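Local coordinates for protein oxidoreductase (Methanosarcina mazei, PDB 3KA7) that binds flavin-adenine dinucleotide and probably works as an oxidoreductase of the flavin-containing amine oxidoreductase family, at residues G37-S51 with L365-R378. Numbering follows the deposited sequence.
Sequences GRFTNLSYKGFQLSS and LLIQSYHDEWPVNR. With FAD (flavin-adenine dinucleotide), chain B.
With CG anti to its carbonyl carbon (chi1 -70°) and a bend at chi3, Arg38 runs its aliphatic part alongside the indole of Trp374, in the opposite direction; CG of Trp374, anti to the backbone N, brings the indole against it. Arg38 CG sits over the face of the six-membered ring, 3.4 Å from Trp374 CE2, a CH-pi contact. Beyond the bend the guanidinium is sandwiched between Pro375 CD on one face and C5' of the FAD on the other. Arg38 NH1 donates to Pro375 O at 2.9 Å, from above the carbonyl plane and with a bent N-H...O angle of 131°, and also forms a salt bridge with Asp399. Arg38 NH2 turns to the FAD phosphate and bonds FAD O1A at 2.7 Å. Arg378 brings its guanidinium to that same oxygen, turned 86° from that of Arg38, so both arginines meet the phosphate. The backbone N of Arg38 grips the second non-bridging oxygen of that phosphate, FAD O2A, in a straight bond.

Next to this, Ser51 O and Trp374 NE1 are bridged by a water, while Tyr370 turns one ring face to the C7M and C8M methyls of the flavin.

At the far end the contact becomes apolar. Leu365 CD2 rests over the face of Phe47, 3.5 Å from Phe47 CD2, and also meets Leu49 CD2. Leu366 CD2 stands above the centre of the Tyr44 ring, 4.3 Å from its centroid. A water joins Tyr44 OH to Leu365 O. The hairpin 41-50 thus packs by side chains on 362-370, an edge strand of the mixed sheet, where Leu365 and Leu366 form a classic beta bulge opposite Cys285. Arg38, Tyr370, Trp374 to Val376 and Arg378 line the FAD pocket at the PA phosphate and the flavin methyls, a site of the kind found in the amine oxidase family of flavoproteins.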
ATOM      1  N   GLY A  37      -6.558  -3.685  10.419  1.00  9.53           N
ATOM      2  CA  GLY A  37      -5.171  -3.229  10.464  1.00  9.78           C
ATOM      3  C   GLY A  37      -5.047  -1.852   9.825  1.00  9.10           C
ATOM      4  O   GLY A  37      -5.810  -0.940  10.149  1.00  8.81           O
ATOM      5  N   ARG A  38      -4.086  -1.704   8.917  1.00  9.09           N
ATOM      6  CA  ARG A  38      -3.850  -0.417   8.257  1.00  8.61           C
ATOM      7  C   ARG A  38      -4.753  -0.186   7.040  1.00  9.17           C
ATOM      8  O   ARG A  38      -4.469   0.673   6.207  1.00  8.99           O
ATOM      9  CB  ARG A  38      -2.368  -0.276   7.889  1.00  8.34           C
ATOM     10  CG  ARG A  38      -1.469  -0.105   9.128  1.00  7.99           C
ATOM     11  CD  ARG A  38       0.030  -0.229   8.781  1.00  6.82           C
ATOM     12  NE  ARG A  38       0.365  -1.629   8.540  1.00  7.30           N
ATOM     13  CZ  ARG A  38       1.111  -2.058   7.535  1.00  8.77           C
ATOM     14  NH1 ARG A  38       1.615  -1.196   6.655  1.00  9.47           N
ATOM     15  NH2 ARG A  38       1.323  -3.356   7.389  1.00  7.83           N
ATOM     16  N   PHE A  39      -5.850  -0.934   6.962  1.00  9.24           N
ATOM     17  CA  PHE A  39      -6.774  -0.815   5.834  1.00 10.50           C
ATOM     18  C   PHE A  39      -8.229  -0.786   6.298  1.00 10.66           C
ATOM     19  O   PHE A  39      -9.055  -1.583   5.835  1.00 10.85           O
ATOM     20  CB  PHE A  39      -6.584  -1.986   4.866  1.00 10.46           C
ATOM     21  CG  PHE A  39      -7.061  -1.706   3.448  1.00 12.77           C
ATOM     22  CD1 PHE A  39      -6.231  -1.079   2.537  1.00 13.91           C
ATOM     23  CD2 PHE A  39      -8.321  -2.105   3.027  1.00 14.67           C
ATOM     24  CE1 PHE A  39      -6.655  -0.834   1.233  1.00 15.51           C
ATOM     25  CE2 PHE A  39      -8.754  -1.863   1.733  1.00 16.30           C
ATOM     26  CZ  PHE A  39      -7.927  -1.226   0.833  1.00 14.95           C
ATOM     27  N   THR A  40      -8.548   0.112   7.215  1.00 11.27           N
ATOM     28  CA  THR A  40      -9.945   0.260   7.615  1.00 11.36           C
ATOM     29  C   THR A  40     -10.236   1.722   7.946  1.00 11.78           C
ATOM     30  O   THR A  40      -9.372   2.581   7.795  1.00 10.61           O
ATOM     31  CB  THR A  40     -10.304  -0.662   8.779  1.00 11.76           C
ATOM     32  OG1 THR A  40     -11.737  -0.714   8.924  1.00 12.47           O
ATOM     33  CG2 THR A  40      -9.658  -0.165  10.045  1.00 11.86           C
ATOM     34  N   ASN A  41     -11.459   2.012   8.373  1.00 11.63           N
ATOM     35  CA  ASN A  41     -11.853   3.412   8.550  1.00 12.86           C
ATOM     36  C   ASN A  41     -11.630   3.880   9.979  1.00 13.86           C
ATOM     37  O   ASN A  41     -11.627   3.076  10.909  1.00 14.76           O
ATOM     38  CB  ASN A  41     -13.326   3.621   8.173  1.00 12.61           C
ATOM     39  CG  ASN A  41     -13.588   3.453   6.687  1.00 12.27           C
ATOM     40  OD1 ASN A  41     -12.765   2.898   5.950  1.00 12.90           O
ATOM     41  ND2 ASN A  41     -14.746   3.924   6.240  1.00 12.40           N
ATOM     42  N   LEU A  42     -11.444   5.181  10.144  1.00 14.81           N
ATOM     43  CA  LEU A  42     -11.375   5.789  11.460  1.00 16.16           C
ATOM     44  C   LEU A  42     -12.340   6.959  11.455  1.00 16.37           C
ATOM     45  O   LEU A  42     -12.172   7.889  10.671  1.00 16.72           O
ATOM     46  CB  LEU A  42      -9.963   6.283  11.757  1.00 16.64           C
ATOM     47  CG  LEU A  42      -9.901   7.441  12.756  1.00 18.76           C
ATOM     48  CD1 LEU A  42     -10.280   6.951  14.137  1.00 21.37           C
ATOM     49  CD2 LEU A  42      -8.517   8.073  12.772  1.00 21.11           C
ATOM     50  N   SER A  43     -13.373   6.883  12.290  1.00 16.94           N
ATOM     51  CA  SER A  43     -14.345   7.972  12.404  1.00 17.17           C
ATOM     52  C   SER A  43     -13.689   9.141  13.137  1.00 16.89           C
ATOM     53  O   SER A  43     -13.228   8.990  14.268  1.00 17.30           O
ATOM     54  CB  SER A  43     -15.594   7.508  13.164  1.00 17.43           C
ATOM     55  OG  SER A  43     -16.239   6.428  12.505  1.00 19.73           O
ATOM     56  N   TYR A  44     -13.633  10.303  12.494  1.00 16.19           N
ATOM     57  CA  TYR A  44     -12.958  11.464  13.068  1.00 16.04           C
ATOM     58  C   TYR A  44     -13.664  12.757  12.672  1.00 16.18           C
ATOM     59  O   TYR A  44     -13.635  13.162  11.512  1.00 15.48           O
ATOM     60  CB  TYR A  44     -11.491  11.518  12.638  1.00 15.93           C
ATOM     61  CG  TYR A  44     -10.655  12.494  13.433  1.00 16.42           C
ATOM     62  CD1 TYR A  44     -10.139  12.142  14.683  1.00 16.66           C
ATOM     63  CD2 TYR A  44     -10.363  13.759  12.935  1.00 16.06           C
ATOM     64  CE1 TYR A  44      -9.364  13.038  15.410  1.00 17.29           C
ATOM     65  CE2 TYR A  44      -9.589  14.654  13.657  1.00 17.57           C
ATOM     66  CZ  TYR A  44      -9.098  14.288  14.894  1.00 17.97           C
ATOM     67  OH  TYR A  44      -8.332  15.178  15.612  1.00 19.55           O
ATOM     68  N   LYS A  45     -14.303  13.393  13.649  1.00 15.84           N
ATOM     69  CA  LYS A  45     -14.988  14.664  13.423  1.00 16.50           C
ATOM     70  C   LYS A  45     -15.959  14.655  12.235  1.00 16.22           C
ATOM     71  O   LYS A  45     -16.044  15.622  11.480  1.00 16.68           O
ATOM     72  CB  LYS A  45     -13.966  15.798  13.312  1.00 15.71           C
ATOM     73  CG  LYS A  45     -13.203  15.998  14.614  1.00 17.47           C
ATOM     74  CD  LYS A  45     -12.298  17.208  14.587  1.00 18.56           C
ATOM     75  CE  LYS A  45     -11.646  17.396  15.958  1.00 19.84           C
ATOM     76  NZ  LYS A  45     -10.616  18.455  15.947  1.00 21.20           N
ATOM     77  N   GLY A  46     -16.691  13.558  12.079  1.00 15.97           N
ATOM     78  CA  GLY A  46     -17.693  13.455  11.031  1.00 16.03           C
ATOM     79  C   GLY A  46     -17.139  12.966   9.703  1.00 16.04           C
ATOM     80  O   GLY A  46     -17.881  12.827   8.740  1.00 16.14           O
ATOM     81  N   PHE A  47     -15.831  12.709   9.664  1.00 15.44           N
ATOM     82  CA  PHE A  47     -15.162  12.189   8.469  1.00 14.95           C
ATOM     83  C   PHE A  47     -14.822  10.717   8.651  1.00 14.92           C
ATOM     84  O   PHE A  47     -14.540  10.275   9.769  1.00 15.32           O
ATOM     85  CB  PHE A  47     -13.856  12.945   8.220  1.00 14.81           C
ATOM     86  CG  PHE A  47     -14.044  14.340   7.700  1.00 15.04           C
ATOM     87  CD1 PHE A  47     -13.953  14.598   6.338  1.00 14.25           C
ATOM     88  CD2 PHE A  47     -14.299  15.393   8.564  1.00 14.89           C
ATOM     89  CE1 PHE A  47     -14.116  15.887   5.842  1.00 14.55           C
ATOM     90  CE2 PHE A  47     -14.460  16.683   8.075  1.00 15.78           C
ATOM     91  CZ  PHE A  47     -14.372  16.930   6.715  1.00 15.07           C
ATOM     92  N   GLN A  48     -14.834   9.965   7.554  1.00 14.15           N
ATOM     93  CA  GLN A  48     -14.313   8.606   7.565  1.00 13.52           C
ATOM     94  C   GLN A  48     -12.862   8.641   7.090  1.00 13.01           C
ATOM     95  O   GLN A  48     -12.593   8.506   5.903  1.00 12.07           O
ATOM     96  CB  GLN A  48     -15.136   7.692   6.652  1.00 14.21           C
ATOM     97  CG  GLN A  48     -16.524   7.350   7.189  1.00 16.93           C
ATOM     98  CD  GLN A  48     -16.470   6.599   8.510  1.00 21.09           C
ATOM     99  OE1 GLN A  48     -16.935   7.102   9.543  1.00 24.53           O
ATOM    100  NE2 GLN A  48     -15.900   5.397   8.488  1.00 20.90           N
ATOM    101  N   LEU A  49     -11.947   8.878   8.023  1.00 12.49           N
ATOM    102  CA  LEU A  49     -10.524   8.805   7.720  1.00 12.15           C
ATOM    103  C   LEU A  49     -10.155   7.321   7.696  1.00 12.20           C
ATOM    104  O   LEU A  49     -11.031   6.455   7.700  1.00 12.10           O
ATOM    105  CB  LEU A  49      -9.711   9.574   8.775  1.00 11.82           C
ATOM    106  CG  LEU A  49     -10.095  11.050   8.985  1.00 11.40           C
ATOM    107  CD1 LEU A  49      -9.114  11.776   9.942  1.00 11.68           C
ATOM    108  CD2 LEU A  49     -10.187  11.770   7.633  1.00 10.87           C
ATOM    109  N   SER A  50      -8.868   7.013   7.663  1.00 12.03           N
ATOM    110  CA  SER A  50      -8.471   5.614   7.627  1.00 12.66           C
ATOM    111  C   SER A  50      -7.327   5.344   8.579  1.00 12.00           C
ATOM    112  O   SER A  50      -6.652   6.267   9.046  1.00 12.50           O
ATOM    113  CB  SER A  50      -8.052   5.189   6.222  1.00 12.64           C
ATOM    114  OG  SER A  50      -6.719   5.581   5.955  1.00 16.05           O
ATOM    115  N   SER A  51      -7.129   4.065   8.866  1.00 11.23           N
ATOM    116  CA  SER A  51      -6.018   3.610   9.695  1.00 12.05           C
ATOM    117  C   SER A  51      -4.706   3.512   8.908  1.00 12.01           C
ATOM    118  O   SER A  51      -3.678   3.089   9.442  1.00 13.11           O
ATOM    119  CB  SER A  51      -6.352   2.239  10.256  1.00 11.63           C
ATOM    120  OG  SER A  51      -6.693   1.373   9.194  1.00 11.58           O
ATOM    121  N   LEU A 365      -7.149  18.573   9.121  1.00 12.73           N
ATOM    122  CA  LEU A 365      -7.996  17.793  10.003  1.00 12.78           C
ATOM    123  C   LEU A 365      -7.177  16.906  10.933  1.00 12.42           C
ATOM    124  O   LEU A 365      -7.402  16.881  12.143  1.00 13.03           O
ATOM    125  CB  LEU A 365      -8.978  16.954   9.168  1.00 13.35           C
ATOM    126  CG  LEU A 365     -10.052  16.093   9.835  1.00 14.43           C
ATOM    127  CD1 LEU A 365     -11.012  16.917  10.705  1.00 15.89           C
ATOM    128  CD2 LEU A 365     -10.816  15.277   8.783  1.00 15.12           C
ATOM    129  N   LEU A 366      -6.231  16.159  10.365  1.00 11.56           N
ATOM    130  CA  LEU A 366      -5.423  15.234  11.156  1.00 11.12           C
ATOM    131  C   LEU A 366      -4.161  14.918  10.373  1.00 11.07           C
ATOM    132  O   LEU A 366      -4.207  14.780   9.151  1.00 11.16           O
ATOM    133  CB  LEU A 366      -6.194  13.944  11.436  1.00 11.58           C
ATOM    134  CG  LEU A 366      -5.560  12.948  12.418  1.00 11.45           C
ATOM    135  CD1 LEU A 366      -5.429  13.567  13.808  1.00 13.91           C
ATOM    136  CD2 LEU A 366      -6.352  11.646  12.469  1.00 10.91           C
ATOM    137  N   ILE A 367      -3.038  14.808  11.078  1.00 11.12           N
ATOM    138  CA  ILE A 367      -1.791  14.376  10.454  1.00 11.27           C
ATOM    139  C   ILE A 367      -1.408  13.064  11.114  1.00 12.09           C
ATOM    140  O   ILE A 367      -1.419  12.963  12.342  1.00 11.64           O
ATOM    141  CB  ILE A 367      -0.697  15.430  10.673  1.00 11.43           C
ATOM    142  CG1 ILE A 367      -1.141  16.767  10.069  1.00 12.10           C
ATOM    143  CG2 ILE A 367       0.671  14.971  10.099  1.00 10.36           C
ATOM    144  CD1 ILE A 367      -0.182  17.908  10.383  1.00 13.50           C
ATOM    145  N   GLN A 368      -1.130  12.046  10.301  1.00 12.53           N
ATOM    146  CA  GLN A 368      -0.789  10.712  10.803  1.00 12.91           C
ATOM    147  C   GLN A 368       0.540  10.248  10.209  1.00 12.91           C
ATOM    148  O   GLN A 368       0.715  10.291   8.993  1.00 12.58           O
ATOM    149  CB  GLN A 368      -1.906   9.729  10.424  1.00 13.47           C
ATOM    150  CG  GLN A 368      -3.297  10.127  10.995  1.00 15.61           C
ATOM    151  CD  GLN A 368      -4.466   9.407  10.334  1.00 19.53           C
ATOM    152  OE1 GLN A 368      -5.045   8.479  10.908  1.00 23.45           O
ATOM    153  NE2 GLN A 368      -4.823   9.833   9.130  1.00 21.98           N
ATOM    154  N   SER A 369       1.471   9.811  11.066  1.00 12.06           N
ATOM    155  CA  SER A 369       2.793   9.382  10.605  1.00 11.89           C
ATOM    156  C   SER A 369       2.942   7.868  10.712  1.00 10.72           C
ATOM    157  O   SER A 369       2.442   7.255  11.668  1.00 10.85           O
ATOM    158  CB  SER A 369       3.907  10.050  11.407  1.00 12.52           C
ATOM    159  OG  SER A 369       3.875  11.465  11.258  1.00 16.76           O
ATOM    160  N   TYR A 370       3.631   7.275   9.743  1.00  9.68           N
ATOM    161  CA  TYR A 370       3.770   5.821   9.679  1.00  8.97           C
ATOM    162  C   TYR A 370       5.209   5.416   9.446  1.00  8.78           C
ATOM    163  O   TYR A 370       5.878   5.922   8.550  1.00  9.50           O
ATOM    164  CB  TYR A 370       2.907   5.262   8.544  1.00  8.49           C
ATOM    165  CG  TYR A 370       1.447   5.561   8.746  1.00  9.05           C
ATOM    166  CD1 TYR A 370       0.603   4.619   9.325  1.00  9.09           C
ATOM    167  CD2 TYR A 370       0.913   6.780   8.371  1.00  9.72           C
ATOM    168  CE1 TYR A 370      -0.745   4.892   9.544  1.00 10.79           C
ATOM    169  CE2 TYR A 370      -0.435   7.062   8.576  1.00  9.94           C
ATOM    170  CZ  TYR A 370      -1.253   6.111   9.156  1.00 11.65           C
ATOM    171  OH  TYR A 370      -2.581   6.387   9.354  1.00 10.84           O
ATOM    172  N   HIS A 371       5.686   4.490  10.248  1.00  9.05           N
ATOM    173  CA  HIS A 371       7.060   4.080  10.126  1.00  9.22           C
ATOM    174  C   HIS A 371       7.257   2.881  11.027  1.00  9.07           C
ATOM    175  O   HIS A 371       6.373   2.540  11.821  1.00  9.13           O
ATOM    176  CB  HIS A 371       7.992   5.227  10.552  1.00  8.94           C
ATOM    177  CG  HIS A 371       7.771   5.703  11.956  1.00 11.42           C
ATOM    178  ND1 HIS A 371       6.876   6.702  12.274  1.00 13.70           N
ATOM    179  CD2 HIS A 371       8.354   5.335  13.123  1.00 11.22           C
ATOM    180  CE1 HIS A 371       6.893   6.906  13.581  1.00 13.43           C
ATOM    181  NE2 HIS A 371       7.783   6.093  14.118  1.00 16.12           N
ATOM    182  N   ASP A 372       8.398   2.221  10.858  1.00  9.02           N
ATOM    183  CA  ASP A 372       8.828   1.151  11.759  1.00  9.98           C
ATOM    184  C   ASP A 372       7.767   0.062  11.961  1.00  9.93           C
ATOM    185  O   ASP A 372       7.417  -0.633  11.000  1.00  9.47           O
ATOM    186  CB  ASP A 372       9.365   1.757  13.067  1.00 10.27           C
ATOM    187  CG  ASP A 372      10.663   2.517  12.842  1.00 12.33           C
ATOM    188  OD1 ASP A 372      11.649   1.865  12.431  1.00 12.80           O
ATOM    189  OD2 ASP A 372      10.697   3.759  13.034  1.00 14.58           O
ATOM    190  N   GLU A 373       7.260  -0.104  13.182  1.00 10.05           N
ATOM    191  CA  GLU A 373       6.356  -1.222  13.454  1.00 10.65           C
ATOM    192  C   GLU A 373       4.924  -1.024  12.944  1.00 10.35           C
ATOM    193  O   GLU A 373       4.114  -1.951  12.987  1.00 10.59           O
ATOM    194  CB  GLU A 373       6.306  -1.568  14.954  1.00 11.71           C
ATOM    195  CG  GLU A 373       7.637  -1.981  15.545  1.00 13.62           C
ATOM    196  CD  GLU A 373       7.548  -2.301  17.036  1.00 18.97           C
ATOM    197  OE1 GLU A 373       6.701  -1.721  17.747  1.00 22.17           O
ATOM    198  OE2 GLU A 373       8.342  -3.135  17.494  1.00 24.03           O
ATOM    199  N   TRP A 374       4.604   0.182  12.493  1.00  9.57           N
ATOM    200  CA  TRP A 374       3.292   0.471  11.913  1.00  9.32           C
ATOM    201  C   TRP A 374       3.564   1.387  10.726  1.00  8.78           C
ATOM    202  O   TRP A 374       3.298   2.593  10.770  1.00  8.13           O
ATOM    203  CB  TRP A 374       2.398   1.162  12.954  1.00  9.43           C
ATOM    204  CG  TRP A 374       0.899   1.161  12.704  1.00  8.87           C
ATOM    205  CD1 TRP A 374       0.116   2.248  12.461  1.00 10.78           C
ATOM    206  CD2 TRP A 374       0.007   0.032  12.742  1.00 11.88           C
ATOM    207  NE1 TRP A 374      -1.202   1.873  12.327  1.00 10.98           N
ATOM    208  CE2 TRP A 374      -1.294   0.517  12.492  1.00 12.14           C
ATOM    209  CE3 TRP A 374       0.186  -1.336  12.944  1.00 11.49           C
ATOM    210  CZ2 TRP A 374      -2.415  -0.320  12.450  1.00 12.81           C
ATOM    211  CZ3 TRP A 374      -0.933  -2.172  12.900  1.00 12.66           C
ATOM    212  CH2 TRP A 374      -2.210  -1.658  12.650  1.00 13.01           C
ATOM    213  N   PRO A 375       4.145   0.815   9.665  1.00  8.35           N
ATOM    214  CA  PRO A 375       4.734   1.587   8.571  1.00  7.82           C
ATOM    215  C   PRO A 375       3.787   1.745   7.394  1.00  7.54           C
ATOM    216  O   PRO A 375       2.630   1.344   7.465  1.00  8.06           O
ATOM    217  CB  PRO A 375       5.885   0.690   8.128  1.00  7.59           C
ATOM    218  CG  PRO A 375       5.301  -0.712   8.308  1.00  8.54           C
ATOM    219  CD  PRO A 375       4.400  -0.628   9.522  1.00  8.24           C
ATOM    220  N   VAL A 376       4.288   2.333   6.316  1.00  6.88           N
ATOM    221  CA  VAL A 376       3.567   2.262   5.057  1.00  7.12           C
ATOM    222  C   VAL A 376       3.558   0.824   4.536  1.00  7.24           C
ATOM    223  O   VAL A 376       2.487   0.274   4.317  1.00  6.65           O
ATOM    224  CB  VAL A 376       4.108   3.227   4.007  1.00  6.71           C
ATOM    225  CG1 VAL A 376       3.395   2.985   2.685  1.00  8.47           C
ATOM    226  CG2 VAL A 376       3.902   4.677   4.478  1.00  7.38           C
ATOM    227  N   ASN A 377       4.741   0.223   4.338  1.00  7.89           N
ATOM    228  CA  ASN A 377       4.866  -1.230   4.072  1.00  7.89           C
ATOM    229  C   ASN A 377       5.910  -1.821   5.005  1.00  7.55           C
ATOM    230  O   ASN A 377       6.896  -1.169   5.284  1.00  7.42           O
ATOM    231  CB  ASN A 377       5.374  -1.502   2.651  1.00  8.91           C
ATOM    232  CG  ASN A 377       4.323  -1.258   1.576  1.00 11.69           C
ATOM    233  OD1 ASN A 377       3.115  -1.167   1.848  1.00 15.10           O
ATOM    234  ND2 ASN A 377       4.785  -1.161   0.340  1.00 10.86           N
ATOM    235  N   ARG A 378       5.714  -3.054   5.459  1.00  6.69           N
ATOM    236  CA  ARG A 378       6.709  -3.716   6.321  1.00  7.90           C
ATOM    237  C   ARG A 378       7.995  -4.083   5.582  1.00  8.35           C
ATOM    238  O   ARG A 378       9.068  -4.197   6.195  1.00  9.74           O
ATOM    239  CB  ARG A 378       6.073  -4.940   7.007  1.00  7.81           C
ATOM    240  CG  ARG A 378       4.942  -4.536   7.936  1.00  9.96           C
ATOM    241  CD  ARG A 378       4.636  -5.613   8.984  1.00 15.39           C
ATOM    242  NE  ARG A 378       3.826  -5.044  10.063  1.00 21.12           N
ATOM    243  CZ  ARG A 378       2.524  -4.946   9.973  1.00 19.23           C
ATOM    244  NH1 ARG A 378       1.967  -5.389   8.859  1.00 26.48           N
ATOM    245  NH2 ARG A 378       1.783  -4.411  10.945  1.00 12.74           N
TER
HETATM  246  PA  FAD B 500      -1.734  -5.074   8.674  1.00  9.21           P
HETATM  247  O1A FAD B 500      -0.286  -4.861   9.029  1.00 10.01           O
HETATM  248  O2A FAD B 500      -2.522  -3.846   8.282  1.00  9.81           O
HETATM  249  O5B FAD B 500      -2.476  -5.791   9.904  1.00  7.97           O
HETATM  250  C5B FAD B 500      -1.723  -6.562  10.832  1.00  5.76           C
HETATM  251  C4B FAD B 500      -2.707  -6.847  11.971  1.00  7.06           C
HETATM  252  O4B FAD B 500      -2.135  -7.698  12.944  1.00  8.95           O
HETATM  253  C3B FAD B 500      -3.114  -5.552  12.678  1.00  9.09           C
HETATM  254  O3B FAD B 500      -4.526  -5.416  12.687  1.00  9.76           O
HETATM  255  C2B FAD B 500      -2.556  -5.719  14.093  1.00  9.94           C
HETATM  256  O2B FAD B 500      -3.355  -5.099  15.083  1.00 11.67           O
HETATM  257  C1B FAD B 500      -2.497  -7.235  14.242  1.00  8.38           C
HETATM  258  N9A FAD B 500      -1.482  -7.730  15.182  1.00 11.42           N
HETATM  259  C8A FAD B 500      -0.176  -7.321  15.359  1.00 11.21           C
HETATM  260  N7A FAD B 500       0.394  -8.125  16.303  1.00  9.24           N
HETATM  261  C5A FAD B 500      -0.544  -9.024  16.709  1.00 11.05           C
HETATM  262  C6A FAD B 500      -0.527 -10.043  17.649  1.00 11.31           C
HETATM  263  N6A FAD B 500       0.607 -10.368  18.262  1.00 10.28           N
HETATM  264  N1A FAD B 500      -1.666 -10.799  17.841  1.00 11.04           N
HETATM  265  C2A FAD B 500      -2.818 -10.548  17.125  1.00 12.03           C
HETATM  266  N3A FAD B 500      -2.837  -9.529  16.195  1.00 11.10           N
HETATM  267  C4A FAD B 500      -1.714  -8.788  16.008  1.00 11.07           C
HETATM  268  N1  FAD B 500      -2.378   0.544   0.134  1.00 11.04           N
HETATM  269  C2  FAD B 500      -3.155   0.638  -1.008  1.00 13.56           C
HETATM  270  O2  FAD B 500      -3.381  -0.375  -1.683  1.00 12.33           O
HETATM  271  N3  FAD B 500      -3.648   1.875  -1.394  1.00 13.03           N
HETATM  272  C4  FAD B 500      -3.371   3.011  -0.653  1.00 14.43           C
HETATM  273  O4  FAD B 500      -3.806   4.112  -0.990  1.00 16.98           O
HETATM  274  C4X FAD B 500      -2.587   2.920   0.488  1.00 12.76           C
HETATM  275  N5  FAD B 500      -2.289   4.058   1.224  1.00 13.49           N
HETATM  276  C5X FAD B 500      -1.518   3.946   2.368  1.00 12.24           C
HETATM  277  C6  FAD B 500      -1.224   5.078   3.128  1.00 14.64           C
HETATM  278  C7  FAD B 500      -0.467   4.967   4.289  1.00 13.95           C
HETATM  279  C7M FAD B 500      -0.161   6.209   5.088  1.00 15.35           C
HETATM  280  C8  FAD B 500      -0.004   3.717   4.677  1.00 12.91           C
HETATM  281  C8M FAD B 500       0.824   3.555   5.920  1.00 15.59           C
HETATM  282  C9  FAD B 500      -0.286   2.585   3.916  1.00 11.82           C
HETATM  283  C9A FAD B 500      -1.052   2.697   2.760  1.00 11.14           C
HETATM  284  N10 FAD B 500      -1.335   1.569   2.000  1.00 10.60           N
HETATM  285  C10 FAD B 500      -2.104   1.676   0.874  1.00 11.21           C
HETATM  286  C1' FAD B 500      -0.767   0.233   2.347  1.00  7.30           C
HETATM  287  C2' FAD B 500      -1.838  -0.585   3.078  1.00  8.89           C
HETATM  288  O2' FAD B 500      -2.458   0.226   4.072  1.00  9.31           O
HETATM  289  C3' FAD B 500      -1.182  -1.807   3.714  1.00  9.53           C
HETATM  290  O3' FAD B 500      -0.327  -2.427   2.760  1.00  9.56           O
HETATM  291  C4' FAD B 500      -2.143  -2.873   4.232  1.00  8.47           C
HETATM  292  O4' FAD B 500      -3.175  -2.322   5.024  1.00  8.97           O
HETATM  293  C5' FAD B 500      -1.322  -3.813   5.108  1.00  8.81           C
HETATM  294  O5' FAD B 500      -2.106  -4.956   5.345  1.00  7.02           O
HETATM  295  P   FAD B 500      -1.460  -6.244   6.013  1.00  9.21           P
HETATM  296  O1P FAD B 500      -2.099  -7.473   5.414  1.00  8.46           O
HETATM  297  O2P FAD B 500       0.054  -6.220   5.958  1.00  8.08           O
HETATM  298  O3P FAD B 500      -1.903  -6.226   7.560  1.00 10.29           O
HETATM  299  O   HOH W   1      -6.986  17.272  14.809  1.00 55.79           O
HETATM  300  O   HOH W   2      -8.929  18.575  13.524  1.00 33.25           O
HETATM  301  O   HOH W   3      -3.600   3.207  12.046  1.00 18.61           O